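Local coordinates for suppressor protein MPT5 (Saccharomyces cerevisiae, PDB 5BZ1) that binds the 3'-untranslated regions of target messenger RNAs through its Pumilio repeats and regulates their expression after transcription, negatively regulating HO, at residues K201-L206 with F230-E235; N168-I173 with P207-D212; F159-I164 with I195-V200; E243-S248 with L309-R314. One frame throughout, in Å; residues are numbered along the deposited sequence.

Contact 1: K201-L206 with F230-E235; sequences KIVQFL and FYLLAE
Val203 of helix 192-204 meets Glu235 of helix 229-240 chiefly through carbon, the two side chains crossing at about a right angle. The closest pair is Val203 CG1 and Glu235 CG, 3.6 Å apart, and Val203 CG2 lies 4.1 Å from the same Glu235 CG, so both methyls of the valine border one methylene. Glu235 holds CG anti to its backbone N (chi1 -164°), which brings that methylene to the valine, and the bend at chi2 (89°) sets where the carboxylate goes. The carboxylate comes no nearer to Val203 than the 4.1 Å between OE2 and CG1, and no hydrogen bond spans the two segments. Deeper in, Leu232 is buried and offers one methyl, CD1, to Val203 CG2 at 4.3 Å. The valine thus touches both an exposed acidic residue and the buried leucine one turn earlier on the same helix. Both segments belong to Pumilio repeat 6 of the RNA-binding domain. Helix 215-223 lies alongside, meeting Ile202 through Ile218 and Leu232 through Leu222; Leu206 packs against Leu236 and Leu240 farther along helix 229-240, and Leu233 reaches over to helix 253-273.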
loop_
_atom_site.group_PDB
_atom_site.type_symbol
_atom_site.label_atom_id
_atom_site.label_comp_id
_atom_site.label_asym_id
_atom_site.label_seq_id
_atom_site.Cartn_x
_atom_site.Cartn_y
_atom_site.Cartn_z
ATOM N N LYS A 201 3.139 -13.542 -6.390
ATOM C CA LYS A 201 3.345 -12.760 -7.601
ATOM C C LYS A 201 4.473 -11.732 -7.437
ATOM O O LYS A 201 5.260 -11.505 -8.363
ATOM C CB LYS A 201 2.038 -12.082 -8.018
ATOM C CG LYS A 201 1.631 -12.368 -9.457
ATOM C CD LYS A 201 1.459 -13.860 -9.723
ATOM C CE LYS A 201 1.307 -14.140 -11.213
ATOM N NZ LYS A 201 1.069 -15.582 -11.491
ATOM N N ILE A 202 4.558 -11.129 -6.253
ATOM C CA ILE A 202 5.622 -10.171 -5.949
ATOM C C ILE A 202 7.004 -10.831 -6.027
ATOM O O ILE A 202 7.942 -10.266 -6.598
ATOM C CB ILE A 202 5.411 -9.518 -4.564
ATOM C CG1 ILE A 202 4.329 -8.437 -4.644
ATOM C CG2 ILE A 202 6.703 -8.913 -4.042
ATOM C CD1 ILE A 202 3.898 -7.886 -3.292
ATOM N N VAL A 203 7.121 -12.026 -5.454
ATOM C CA VAL A 203 8.370 -12.782 -5.506
ATOM C C VAL A 203 8.696 -13.209 -6.937
ATOM O O VAL A 203 9.851 -13.151 -7.361
ATOM C CB VAL A 203 8.325 -14.016 -4.576
ATOM C CG1 VAL A 203 9.553 -14.906 -4.782
ATOM C CG2 VAL A 203 8.222 -13.579 -3.121
ATOM N N GLN A 204 7.672 -13.624 -7.677
ATOM C CA GLN A 204 7.842 -14.060 -9.062
ATOM C C GLN A 204 8.444 -12.959 -9.936
ATOM O O GLN A 204 9.277 -13.229 -10.804
ATOM C CB GLN A 204 6.502 -14.523 -9.645
ATOM C CG GLN A 204 6.543 -14.818 -11.142
ATOM C CD GLN A 204 5.235 -15.373 -11.682
ATOM O OE1 GLN A 204 4.296 -15.634 -10.927
ATOM N NE2 GLN A 204 5.168 -15.562 -12.998
ATOM N N PHE A 205 8.033 -11.718 -9.688
ATOM C CA PHE A 205 8.482 -10.586 -10.491
ATOM C C PHE A 205 9.406 -9.654 -9.714
ATOM O O PHE A 205 9.480 -8.458 -9.999
ATOM C CB PHE A 205 7.278 -9.811 -11.024
ATOM C CG PHE A 205 6.459 -10.579 -12.017
ATOM C CD1 PHE A 205 6.793 -10.567 -13.364
ATOM C CD2 PHE A 205 5.362 -11.318 -11.606
ATOM C CE1 PHE A 205 6.042 -11.278 -14.286
ATOM C CE2 PHE A 205 4.606 -12.030 -12.520
ATOM C CZ PHE A 205 4.947 -12.012 -13.862
ATOM N N LEU A 206 10.115 -10.217 -8.742
ATOM C CA LEU A 206 11.053 -9.470 -7.904
ATOM C C LEU A 206 12.067 -8.579 -8.654
ATOM O O LEU A 206 12.285 -7.432 -8.247
ATOM C CB LEU A 206 11.774 -10.420 -6.943
ATOM C CG LEU A 206 12.555 -9.801 -5.788
ATOM C CD1 LEU A 206 11.635 -8.971 -4.920
ATOM C CD2 LEU A 206 13.197 -10.894 -4.963
ATOM N N PHE A 230 8.229 -16.507 8.091
ATOM C CA PHE A 230 8.568 -17.929 7.970
ATOM C C PHE A 230 8.995 -18.368 6.562
ATOM O O PHE A 230 9.645 -19.401 6.410
ATOM C CB PHE A 230 7.423 -18.813 8.490
ATOM C CG PHE A 230 6.259 -18.927 7.545
ATOM C CD1 PHE A 230 6.109 -20.053 6.744
ATOM C CD2 PHE A 230 5.312 -17.913 7.456
ATOM C CE1 PHE A 230 5.040 -20.168 5.871
ATOM C CE2 PHE A 230 4.238 -18.019 6.585
ATOM C CZ PHE A 230 4.103 -19.148 5.790
ATOM N N TYR A 231 8.638 -17.586 5.544
ATOM C CA TYR A 231 9.023 -17.913 4.171
ATOM C C TYR A 231 9.715 -16.762 3.434
ATOM O O TYR A 231 10.608 -16.998 2.621
ATOM C CB TYR A 231 7.813 -18.390 3.361
ATOM C CG TYR A 231 6.933 -17.271 2.860
ATOM C CD1 TYR A 231 7.038 -16.807 1.554
ATOM C CD2 TYR A 231 5.996 -16.681 3.692
ATOM C CE1 TYR A 231 6.237 -15.786 1.098
ATOM C CE2 TYR A 231 5.193 -15.665 3.246
ATOM C CZ TYR A 231 5.317 -15.220 1.953
ATOM O OH TYR A 231 4.507 -14.204 1.527
ATOM N N LEU A 232 9.299 -15.528 3.711
ATOM C CA LEU A 232 9.736 -14.376 2.921
ATOM C C LEU A 232 11.243 -14.112 2.985
ATOM O O LEU A 232 11.856 -13.776 1.973
ATOM C CB LEU A 232 8.958 -13.113 3.308
ATOM C CG LEU A 232 9.182 -11.913 2.384
ATOM C CD1 LEU A 232 8.797 -12.261 0.952
ATOM C CD2 LEU A 232 8.406 -10.699 2.860
ATOM N N LEU A 233 11.828 -14.259 4.170
ATOM C CA LEU A 233 13.262 -14.035 4.357
ATOM C C LEU A 233 14.100 -14.946 3.460
ATOM O O LEU A 233 14.874 -14.471 2.629
ATOM C CB LEU A 233 13.649 -14.240 5.823
ATOM C CG LEU A 233 13.126 -13.208 6.821
ATOM C CD1 LEU A 233 13.207 -13.747 8.239
ATOM C CD2 LEU A 233 13.912 -11.918 6.702
ATOM N N ALA A 234 13.934 -16.253 3.630
ATOM C CA ALA A 234 14.644 -17.229 2.812
ATOM C C ALA A 234 14.311 -17.079 1.326
ATOM O O ALA A 234 15.195 -17.164 0.476
ATOM C CB ALA A 234 14.333 -18.635 3.286
ATOM N N GLU A 235 13.033 -16.866 1.021
ATOM C CA GLU A 235 12.586 -16.719 -0.362
ATOM C C GLU A 235 13.281 -15.538 -1.034
ATOM O O GLU A 235 13.838 -15.675 -2.124
ATOM C CB GLU A 235 11.071 -16.527 -0.415
ATOM C CG GLU A 235 10.460 -16.733 -1.786
ATOM C CD GLU A 235 10.072 -18.173 -2.038
ATOM O OE1 GLU A 235 9.669 -18.855 -1.072
ATOM O OE2 GLU A 235 10.168 -18.622 -3.199
#

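Contact 2: N168-I173 with P207-D212; sequences NNIITI and PGLIND
Ile171 reaches from helix 169-174 to Leu209 in the loop after helix 192-204, and the segments meet by van der Waals contact, with no hydrogen bond between them. Ile171 CD1 lies 3.7 Å from Leu209 CD2 and 3.9 Å from Leu209 CG, so a single methyl rests on one branch of the leucine and its fork, the two chains meeting at a slant. Ile171 places CG1 beside its backbone N (chi1 -60°), and a second bend at chi2 (-75°) carries CD1 across to the loop. The other branch, Leu209 CD1, approaches the buried Ile170 more loosely, 4.4 Å from its CG1.

Contacts with backbone add to this. Ile171 CD1 is 4.1 Å from Gly208 C, and Leu209 CD2 is 4.3 Å from Ile170 O. The methyl of Ile171 therefore covers main chain as well as side chain.

Hydrogen bonds shape each segment separately. Leu209 begins a type I beta turn closed by Asp212 N to Leu209 O at 3.1 Å, and Asp212 OD2 then caps Phe214 N and Gly215 N at the start of helix 215-223. The contact joins Pumilio repeats 5 and 6. Ile170 and Leu209 both pack on Ile202 of helix 192-204, Ile173 touches Ile136 of helix 129-137, and Ile210 lies against Leu240 of helix 229-240.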
loop_
_atom_site.group_PDB
_atom_site.type_symbol
_atom_site.label_atom_id
_atom_site.label_comp_id
_atom_site.label_asym_id
_atom_site.label_seq_id
_atom_site.Cartn_x
_atom_site.Cartn_y
_atom_site.Cartn_z
ATOM N N ASN A 168 1.207 -10.456 -15.165
ATOM C CA ASN A 168 2.233 -9.578 -14.607
ATOM C C ASN A 168 1.684 -8.232 -14.122
ATOM O O ASN A 168 2.422 -7.244 -14.041
ATOM C CB ASN A 168 3.360 -9.345 -15.617
ATOM C CG ASN A 168 2.905 -8.539 -16.818
ATOM O OD1 ASN A 168 1.763 -8.656 -17.264
ATOM N ND2 ASN A 168 3.798 -7.708 -17.344
ATOM N N ASN A 169 0.395 -8.196 -13.795
ATOM C CA ASN A 169 -0.232 -6.978 -13.296
ATOM C C ASN A 169 0.404 -6.459 -12.002
ATOM O O ASN A 169 0.278 -5.279 -11.679
ATOM C CB ASN A 169 -1.740 -7.179 -13.103
ATOM C CG ASN A 169 -2.482 -7.386 -14.416
ATOM O OD1 ASN A 169 -1.926 -7.191 -15.494
ATOM N ND2 ASN A 169 -3.751 -7.768 -14.324
ATOM N N ILE A 170 1.076 -7.337 -11.259
ATOM C CA ILE A 170 1.765 -6.917 -10.040
ATOM C C ILE A 170 2.810 -5.841 -10.352
ATOM O O ILE A 170 3.030 -4.928 -9.555
ATOM C CB ILE A 170 2.409 -8.111 -9.281
ATOM C CG1 ILE A 170 2.953 -7.661 -7.922
ATOM C CG2 ILE A 170 3.522 -8.760 -10.096
ATOM C CD1 ILE A 170 1.886 -7.103 -6.997
ATOM N N ILE A 171 3.426 -5.936 -11.529
ATOM C CA ILE A 171 4.377 -4.929 -11.986
ATOM C C ILE A 171 3.652 -3.616 -12.305
ATOM O O ILE A 171 4.003 -2.553 -11.783
ATOM C CB ILE A 171 5.137 -5.401 -13.237
ATOM C CG1 ILE A 171 5.917 -6.682 -12.944
ATOM C CG2 ILE A 171 6.087 -4.311 -13.731
ATOM C CD1 ILE A 171 7.160 -6.446 -12.113
ATOM N N THR A 172 2.643 -3.708 -13.167
ATOM C CA THR A 172 1.860 -2.551 -13.600
ATOM C C THR A 172 1.382 -1.712 -12.413
ATOM O O THR A 172 1.377 -0.482 -12.467
ATOM C CB THR A 172 0.638 -2.987 -14.431
ATOM O OG1 THR A 172 1.051 -3.910 -15.445
ATOM C CG2 THR A 172 -0.038 -1.779 -15.081
ATOM N N ILE A 173 1.009 -2.394 -11.335
ATOM C CA ILE A 173 0.505 -1.747 -10.131
ATOM C C ILE A 173 1.610 -1.250 -9.186
ATOM O O ILE A 173 1.593 -0.093 -8.768
ATOM C CB ILE A 173 -0.460 -2.693 -9.384
ATOM C CG1 ILE A 173 -1.763 -2.833 -10.174
ATOM C CG2 ILE A 173 -0.738 -2.191 -7.973
ATOM C CD1 ILE A 173 -2.569 -4.070 -9.834
ATOM N N PRO A 207 12.692 -9.095 -9.740
ATOM C CA PRO A 207 13.684 -8.253 -10.422
ATOM C C PRO A 207 13.104 -6.959 -10.997
ATOM O O PRO A 207 13.841 -5.981 -11.127
ATOM C CB PRO A 207 14.181 -9.151 -11.560
ATOM C CG PRO A 207 13.945 -10.539 -11.077
ATOM C CD PRO A 207 12.653 -10.453 -10.315
ATOM N N GLY A 208 11.818 -6.948 -11.333
ATOM C CA GLY A 208 11.197 -5.754 -11.881
ATOM C C GLY A 208 10.644 -4.829 -10.808
ATOM O O GLY A 208 10.074 -3.778 -11.114
ATOM N N LEU A 209 10.820 -5.219 -9.549
ATOM C CA LEU A 209 10.250 -4.483 -8.427
ATOM C C LEU A 209 11.318 -3.924 -7.488
ATOM O O LEU A 209 11.192 -2.805 -6.988
ATOM C CB LEU A 209 9.308 -5.388 -7.628
ATOM C CG LEU A 209 8.059 -5.920 -8.330
ATOM C CD1 LEU A 209 7.239 -6.788 -7.387
ATOM C CD2 LEU A 209 7.223 -4.773 -8.857
ATOM N N ILE A 210 12.365 -4.709 -7.252
ATOM C CA ILE A 210 13.300 -4.423 -6.166
ATOM C C ILE A 210 14.075 -3.106 -6.299
ATOM O O ILE A 210 14.348 -2.442 -5.295
ATOM C CB ILE A 210 14.263 -5.604 -5.909
ATOM C CG1 ILE A 210 15.076 -5.339 -4.645
ATOM C CG2 ILE A 210 15.177 -5.836 -7.111
ATOM C CD1 ILE A 210 15.493 -6.567 -3.927
ATOM N N ASN A 211 14.421 -2.725 -7.526
ATOM C CA ASN A 211 15.062 -1.429 -7.745
ATOM C C ASN A 211 14.164 -0.443 -8.490
ATOM O O ASN A 211 14.645 0.514 -9.101
ATOM C CB ASN A 211 16.403 -1.574 -8.472
ATOM C CG ASN A 211 17.235 -0.302 -8.414
ATOM O OD1 ASN A 211 17.392 0.305 -7.352
ATOM N ND2 ASN A 211 17.741 0.125 -9.565
ATOM N N ASP A 212 12.857 -0.669 -8.451
ATOM C CA ASP A 212 11.943 0.302 -9.038
ATOM C C ASP A 212 11.698 1.440 -8.049
ATOM O O ASP A 212 11.742 1.232 -6.835
ATOM C CB ASP A 212 10.625 -0.349 -9.451
ATOM C CG ASP A 212 9.628 0.659 -9.988
ATOM O OD1 ASP A 212 9.730 1.029 -11.180
ATOM O OD2 ASP A 212 8.752 1.095 -9.210
#

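Contact 3: F159-I164 with I195-V200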
loop_
_atom_site.group_PDB
_atom_site.type_symbol
_atom_site.label_atom_id
_atom_site.label_comp_id
_atom_site.label_asym_id
_atom_site.label_seq_id
_atom_site.Cartn_x
_atom_site.Cartn_y
_atom_site.Cartn_z
ATOM N N PHE A 159 -12.420 -9.012 -6.599
ATOM C CA PHE A 159 -12.131 -8.388 -7.889
ATOM C C PHE A 159 -10.795 -7.647 -7.906
ATOM O O PHE A 159 -10.162 -7.510 -8.958
ATOM C CB PHE A 159 -13.270 -7.456 -8.314
ATOM C CG PHE A 159 -13.295 -6.139 -7.586
ATOM C CD1 PHE A 159 -12.719 -5.008 -8.155
ATOM C CD2 PHE A 159 -13.923 -6.019 -6.353
ATOM C CE1 PHE A 159 -12.755 -3.787 -7.503
ATOM C CE2 PHE A 159 -13.964 -4.797 -5.693
ATOM C CZ PHE A 159 -13.379 -3.682 -6.270
ATOM N N ILE A 160 -10.375 -7.170 -6.739
ATOM C CA ILE A 160 -9.092 -6.491 -6.608
ATOM C C ILE A 160 -7.945 -7.505 -6.625
ATOM O O ILE A 160 -6.979 -7.342 -7.372
ATOM C CB ILE A 160 -9.025 -5.658 -5.315
ATOM C CG1 ILE A 160 -10.174 -4.649 -5.266
ATOM C CG2 ILE A 160 -7.694 -4.934 -5.214
ATOM C CD1 ILE A 160 -10.253 -3.857 -3.969
ATOM N N ILE A 161 -8.052 -8.535 -5.787
ATOM C CA ILE A 161 -7.049 -9.596 -5.733
ATOM C C ILE A 161 -6.869 -10.220 -7.116
ATOM O O ILE A 161 -5.740 -10.383 -7.588
ATOM C CB ILE A 161 -7.429 -10.710 -4.723
ATOM C CG1 ILE A 161 -7.778 -10.119 -3.352
ATOM C CG2 ILE A 161 -6.304 -11.738 -4.605
ATOM C CD1 ILE A 161 -6.655 -9.314 -2.723
ATOM N N ASP A 162 -7.986 -10.559 -7.760
ATOM C CA ASP A 162 -7.964 -11.193 -9.078
ATOM C C ASP A 162 -7.201 -10.364 -10.113
ATOM O O ASP A 162 -6.424 -10.897 -10.903
ATOM C CB ASP A 162 -9.389 -11.451 -9.582
ATOM C CG ASP A 162 -10.090 -12.566 -8.825
ATOM O OD1 ASP A 162 -9.430 -13.251 -8.014
ATOM O OD2 ASP A 162 -11.304 -12.760 -9.052
ATOM N N ALA A 163 -7.433 -9.056 -10.105
ATOM C CA ALA A 163 -6.768 -8.152 -11.039
ATOM C C ALA A 163 -5.260 -8.095 -10.802
ATOM O O ALA A 163 -4.471 -8.073 -11.747
ATOM C CB ALA A 163 -7.362 -6.768 -10.933
ATOM N N ILE A 164 -4.873 -8.059 -9.532
ATOM C CA ILE A 164 -3.472 -7.942 -9.144
ATOM C C ILE A 164 -2.645 -9.161 -9.540
ATOM O O ILE A 164 -1.544 -9.020 -10.079
ATOM C CB ILE A 164 -3.339 -7.705 -7.627
ATOM C CG1 ILE A 164 -3.885 -6.328 -7.262
ATOM C CG2 ILE A 164 -1.890 -7.816 -7.175
ATOM C CD1 ILE A 164 -3.966 -6.083 -5.784
ATOM N N ILE A 195 -2.850 -12.009 1.269
ATOM C CA ILE A 195 -1.476 -11.504 1.239
ATOM C C ILE A 195 -0.552 -12.511 0.551
ATOM O O ILE A 195 0.309 -12.133 -0.249
ATOM C CB ILE A 195 -0.946 -11.205 2.661
ATOM C CG1 ILE A 195 -1.772 -10.110 3.331
ATOM C CG2 ILE A 195 0.524 -10.797 2.626
ATOM C CD1 ILE A 195 -1.368 -9.827 4.769
ATOM N N PHE A 196 -0.740 -13.790 0.875
ATOM C CA PHE A 196 0.043 -14.878 0.286
ATOM C C PHE A 196 -0.029 -14.887 -1.235
ATOM O O PHE A 196 1.001 -14.946 -1.908
ATOM C CB PHE A 196 -0.437 -16.231 0.813
ATOM C CG PHE A 196 0.044 -16.557 2.196
ATOM C CD1 PHE A 196 1.036 -15.798 2.800
ATOM C CD2 PHE A 196 -0.489 -17.635 2.891
ATOM C CE1 PHE A 196 1.483 -16.100 4.074
ATOM C CE2 PHE A 196 -0.045 -17.942 4.166
ATOM C CZ PHE A 196 0.943 -17.172 4.756
ATOM N N LYS A 197 -1.250 -14.837 -1.770
ATOM C CA LYS A 197 -1.462 -14.867 -3.216
ATOM C C LYS A 197 -0.744 -13.717 -3.917
ATOM O O LYS A 197 -0.176 -13.891 -4.996
ATOM C CB LYS A 197 -2.961 -14.848 -3.542
ATOM C CG LYS A 197 -3.643 -16.201 -3.360
ATOM C CD LYS A 197 -5.152 -16.063 -3.202
ATOM C CE LYS A 197 -5.800 -15.415 -4.414
ATOM N NZ LYS A 197 -5.692 -16.256 -5.636
ATOM N N ILE A 198 -0.760 -12.546 -3.288
ATOM C CA ILE A 198 -0.098 -11.366 -3.835
ATOM C C ILE A 198 1.421 -11.484 -3.714
ATOM O O ILE A 198 2.158 -11.109 -4.628
ATOM C CB ILE A 198 -0.596 -10.082 -3.141
ATOM C CG1 ILE A 198 -2.106 -9.932 -3.340
ATOM C CG2 ILE A 198 0.132 -8.857 -3.668
ATOM C CD1 ILE A 198 -2.705 -8.703 -2.675
ATOM N N SER A 199 1.882 -12.017 -2.586
ATOM C CA SER A 199 3.310 -12.196 -2.341
ATOM C C SER A 199 3.958 -13.172 -3.321
ATOM O O SER A 199 5.102 -12.968 -3.738
ATOM C CB SER A 199 3.542 -12.663 -0.909
ATOM O OG SER A 199 4.860 -13.150 -0.744
ATOM N N VAL A 200 3.233 -14.230 -3.678
ATOM C CA VAL A 200 3.704 -15.174 -4.686
ATOM C C VAL A 200 4.034 -14.433 -5.980
ATOM O O VAL A 200 5.087 -14.645 -6.579
ATOM C CB VAL A 200 2.664 -16.280 -4.958
ATOM C CG1 VAL A 200 3.006 -17.045 -6.229
ATOM C CG2 VAL A 200 2.574 -17.235 -3.775
HETATM O O HOH W 1 -7.486 -14.549 -7.343
#
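Ile161 and Ile164 of helix 158-165 pack against Lys197 and Ile198 of helix 192-204, the two short segments running nearly parallel at 16° with their axes 10.2 Å apart. All three isoleucines share a first torsion, CG1 beside the backbone N and CG2 anti to it. Ile164 and Ile198 are also extended at chi2, whereas Ile161 folds its ethyl arm (chi2 -59°), turning that terminal methyl toward Ile198 while its CG2 branch is used for Lys197. Ile198 CD1 meets Ile161 CD1 at 4.0 Å, the two chains crossing at about a right angle. Ile164 makes its contact through the short branch, CG2 to Ile198 CG2 at 4.2 Å. Ile198 therefore spends its two methyls on two different partners, CD1 on one isoleucine and CG2 on the other.

The exposed Lys197 reaches across toward helix 158-165. It is bent at both chi3 and chi4, and its CE lies 3.7 Å from Ile161 CG2, across rather than alongside that residue. Leu186 of helix 179-189 touches both Ile164 and Ile198.

The bend of Lys197 brings NZ to 5.4 Å from Asp162 OD1, too far for a direct bond. A water accepts from Lys197 NZ at 3.0 Å, but its link to Asp162 OD1 is doubtful, being modelled at only 2.4 Å. The opposite charges may thus be bridged by water, while the buried part is wholly aliphatic. Such chemistry implies that apolar packing carries this interface between helices 158-165 and 192-204, with the charged pair perhaps adding a modest electrostatic attraction at its margin.

Contact 4: E243-S248 with L309-R314; sequences ELCQLS and LNVLIR
Ser248 and Leu312 form the tight, buried end of this contact between helix 244-248 and helix 309-312. Leu312 CD2 lies 3.8 Å from Ser248 CB, 4.1 Å from Cys245 O and 4.2 Å from Cys245 SG, so one methyl touches a serine methylene, a backbone carbonyl and a sulfur. With CG set beside the backbone N (chi1 -69°), Leu312 sends this branch across to the other helix. Phe305 of helix 288-307 backs the same spot, touching both Ser248 and Leu312.

Ser248 presents CB to the leucine while its hydroxyl bonds within its own helix. OG donates to Leu244 O at 2.7 Å, and the same carbonyl also accepts from Ser248 N at 3.1 Å. The two donors arrive from opposite faces of the carbonyl plane, the hydroxyl tilted 26° from it.

Toward solvent the packing thins. Here the exposed Val311 turns CG1 to Cys245 SG at 4.3 Å, a looser approach than that of the leucine methyl to Ser248. Cys245 also touches Asn308, in the short link between helix 288-307 and helix 309-312.

The segments come from Pumilio repeats 7 and 8, with 60 residues of chain between them. No hydrogen bond crosses from one to the other: the serine hydroxyl is satisfied locally, and sulfur, methyl and methylene groups and one backbone carbonyl make up the contact. Cohesion therefore probably comes chiefly from dispersion and the burial of apolar surface, with Leu312 CD2 central to it.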
loop_
_atom_site.group_PDB
_atom_site.type_symbol
_atom_site.label_atom_id
_atom_site.label_comp_id
_atom_site.label_asym_id
_atom_site.label_seq_id
_atom_site.Cartn_x
_atom_site.Cartn_y
_atom_site.Cartn_z
ATOM N N GLU A 243 23.054 -11.462 -6.292
ATOM C CA GLU A 243 23.136 -10.076 -6.754
ATOM C C GLU A 243 23.165 -9.092 -5.587
ATOM O O GLU A 243 22.907 -7.903 -5.769
ATOM C CB GLU A 243 21.946 -9.727 -7.657
ATOM C CG GLU A 243 22.063 -10.169 -9.108
ATOM C CD GLU A 243 20.936 -9.619 -9.972
ATOM O OE1 GLU A 243 20.137 -8.805 -9.461
ATOM O OE2 GLU A 243 20.851 -9.998 -11.159
ATOM N N LEU A 244 23.474 -9.589 -4.393
ATOM C CA LEU A 244 23.353 -8.789 -3.176
ATOM C C LEU A 244 24.243 -7.550 -3.198
ATOM O O LEU A 244 23.833 -6.477 -2.752
ATOM C CB LEU A 244 23.646 -9.638 -1.938
ATOM C CG LEU A 244 23.321 -9.007 -0.586
ATOM C CD1 LEU A 244 21.841 -8.675 -0.511
ATOM C CD2 LEU A 244 23.730 -9.919 0.571
ATOM N N CYS A 245 25.455 -7.691 -3.727
ATOM C CA CYS A 245 26.375 -6.562 -3.802
ATOM C C CYS A 245 25.887 -5.485 -4.771
ATOM O O CYS A 245 25.887 -4.297 -4.440
ATOM C CB CYS A 245 27.778 -7.020 -4.193
ATOM S SG CYS A 245 28.931 -5.650 -4.445
ATOM N N GLN A 246 25.468 -5.899 -5.964
ATOM C CA GLN A 246 24.973 -4.944 -6.951
ATOM C C GLN A 246 23.706 -4.226 -6.485
ATOM O O GLN A 246 23.585 -3.011 -6.650
ATOM C CB GLN A 246 24.726 -5.615 -8.301
ATOM C CG GLN A 246 24.294 -4.639 -9.392
ATOM C CD GLN A 246 25.219 -3.432 -9.504
ATOM O OE1 GLN A 246 24.836 -2.307 -9.173
ATOM N NE2 GLN A 246 26.444 -3.664 -9.969
ATOM N N LEU A 247 22.769 -4.977 -5.908
ATOM C CA LEU A 247 21.522 -4.400 -5.403
ATOM C C LEU A 247 21.805 -3.367 -4.312
ATOM O O LEU A 247 21.130 -2.342 -4.224
ATOM C CB LEU A 247 20.590 -5.495 -4.874
ATOM C CG LEU A 247 19.977 -6.439 -5.913
ATOM C CD1 LEU A 247 19.307 -7.628 -5.241
ATOM C CD2 LEU A 247 18.984 -5.705 -6.805
ATOM N N SER A 248 22.817 -3.644 -3.494
ATOM C CA SER A 248 23.255 -2.723 -2.454
ATOM C C SER A 248 23.801 -1.418 -3.031
ATOM O O SER A 248 23.821 -0.394 -2.349
ATOM C CB SER A 248 24.329 -3.382 -1.585
ATOM O OG SER A 248 23.817 -4.504 -0.898
ATOM N N LEU A 309 33.823 -5.862 0.135
ATOM C CA LEU A 309 33.997 -4.678 0.983
ATOM C C LEU A 309 34.577 -3.482 0.231
ATOM O O LEU A 309 34.166 -2.340 0.449
ATOM C CB LEU A 309 34.877 -5.021 2.190
ATOM C CG LEU A 309 35.263 -3.897 3.154
ATOM C CD1 LEU A 309 34.039 -3.211 3.730
ATOM C CD2 LEU A 309 36.138 -4.436 4.271
ATOM N N ASN A 310 35.524 -3.752 -0.661
ATOM C CA ASN A 310 36.215 -2.700 -1.396
ATOM C C ASN A 310 35.299 -1.876 -2.309
ATOM O O ASN A 310 35.506 -0.673 -2.488
ATOM C CB ASN A 310 37.351 -3.297 -2.220
ATOM C CG ASN A 310 38.324 -2.250 -2.700
ATOM O OD1 ASN A 310 38.683 -1.339 -1.955
ATOM N ND2 ASN A 310 38.744 -2.360 -3.955
ATOM N N VAL A 311 34.302 -2.534 -2.894
ATOM C CA VAL A 311 33.332 -1.863 -3.757
ATOM C C VAL A 311 32.285 -1.127 -2.924
ATOM O O VAL A 311 31.951 0.026 -3.203
ATOM C CB VAL A 311 32.636 -2.865 -4.698
ATOM C CG1 VAL A 311 31.414 -2.241 -5.362
ATOM C CG2 VAL A 311 33.611 -3.366 -5.748
ATOM N N LEU A 312 31.787 -1.804 -1.894
ATOM C CA LEU A 312 30.707 -1.286 -1.058
ATOM C C LEU A 312 31.085 -0.025 -0.272
ATOM O O LEU A 312 30.311 0.930 -0.216
ATOM C CB LEU A 312 30.217 -2.379 -0.105
ATOM C CG LEU A 312 29.477 -3.550 -0.753
ATOM C CD1 LEU A 312 29.378 -4.727 0.199
ATOM C CD2 LEU A 312 28.084 -3.120 -1.198
ATOM N N ILE A 313 32.274 -0.019 0.326
ATOM C CA ILE A 313 32.717 1.109 1.143
ATOM C C ILE A 313 32.905 2.370 0.299
ATOM O O ILE A 313 32.924 3.489 0.817
ATOM C CB ILE A 313 34.032 0.770 1.890
ATOM C CG1 ILE A 313 34.227 1.690 3.095
ATOM C CG2 ILE A 313 35.239 0.831 0.949
ATOM C CD1 ILE A 313 35.499 1.413 3.877
ATOM N N ARG A 314 33.019 2.165 -1.010
ATOM C CA ARG A 314 33.372 3.212 -1.956
ATOM C C ARG A 314 32.149 3.698 -2.737
ATOM O O ARG A 314 32.176 4.763 -3.359
ATOM C CB ARG A 314 34.409 2.651 -2.928
ATOM C CG ARG A 314 35.547 3.579 -3.279
ATOM C CD ARG A 314 36.675 2.792 -3.939
ATOM N NE ARG A 314 37.246 1.793 -3.038
ATOM C CZ ARG A 314 38.265 2.026 -2.216
ATOM N NH1 ARG A 314 38.831 3.226 -2.181
ATOM N NH2 ARG A 314 38.722 1.060 -1.430
#

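Contacts 1, 2 and 3 form a continuous cluster, their centres 13 to 14 Å apart, whereas contact 4 lies farther along the solenoid. Helix 192-204 serves both contact 1 and contact 3, which are also joined by a probable hydrogen bond of 2.5 Å between Tyr231 OH and Ser199 OG. Phe205 ties contact 1 to contact 2, its CB 3.5 Å from Ile171 CD1, and Asn169 ND2 in contact 2 probably bonds Ala163 O of contact 3 at 2.7 Å. Ile210 CG2 lies 3.8 Å from Leu247 CD2, so contacts 2 and 4 touch, though their centres are 23 Å apart. These two approach the bound RNA most nearly, at about 5 and 6 Å between nearest atoms; contacts 1 and 3 stay about 13 Å away.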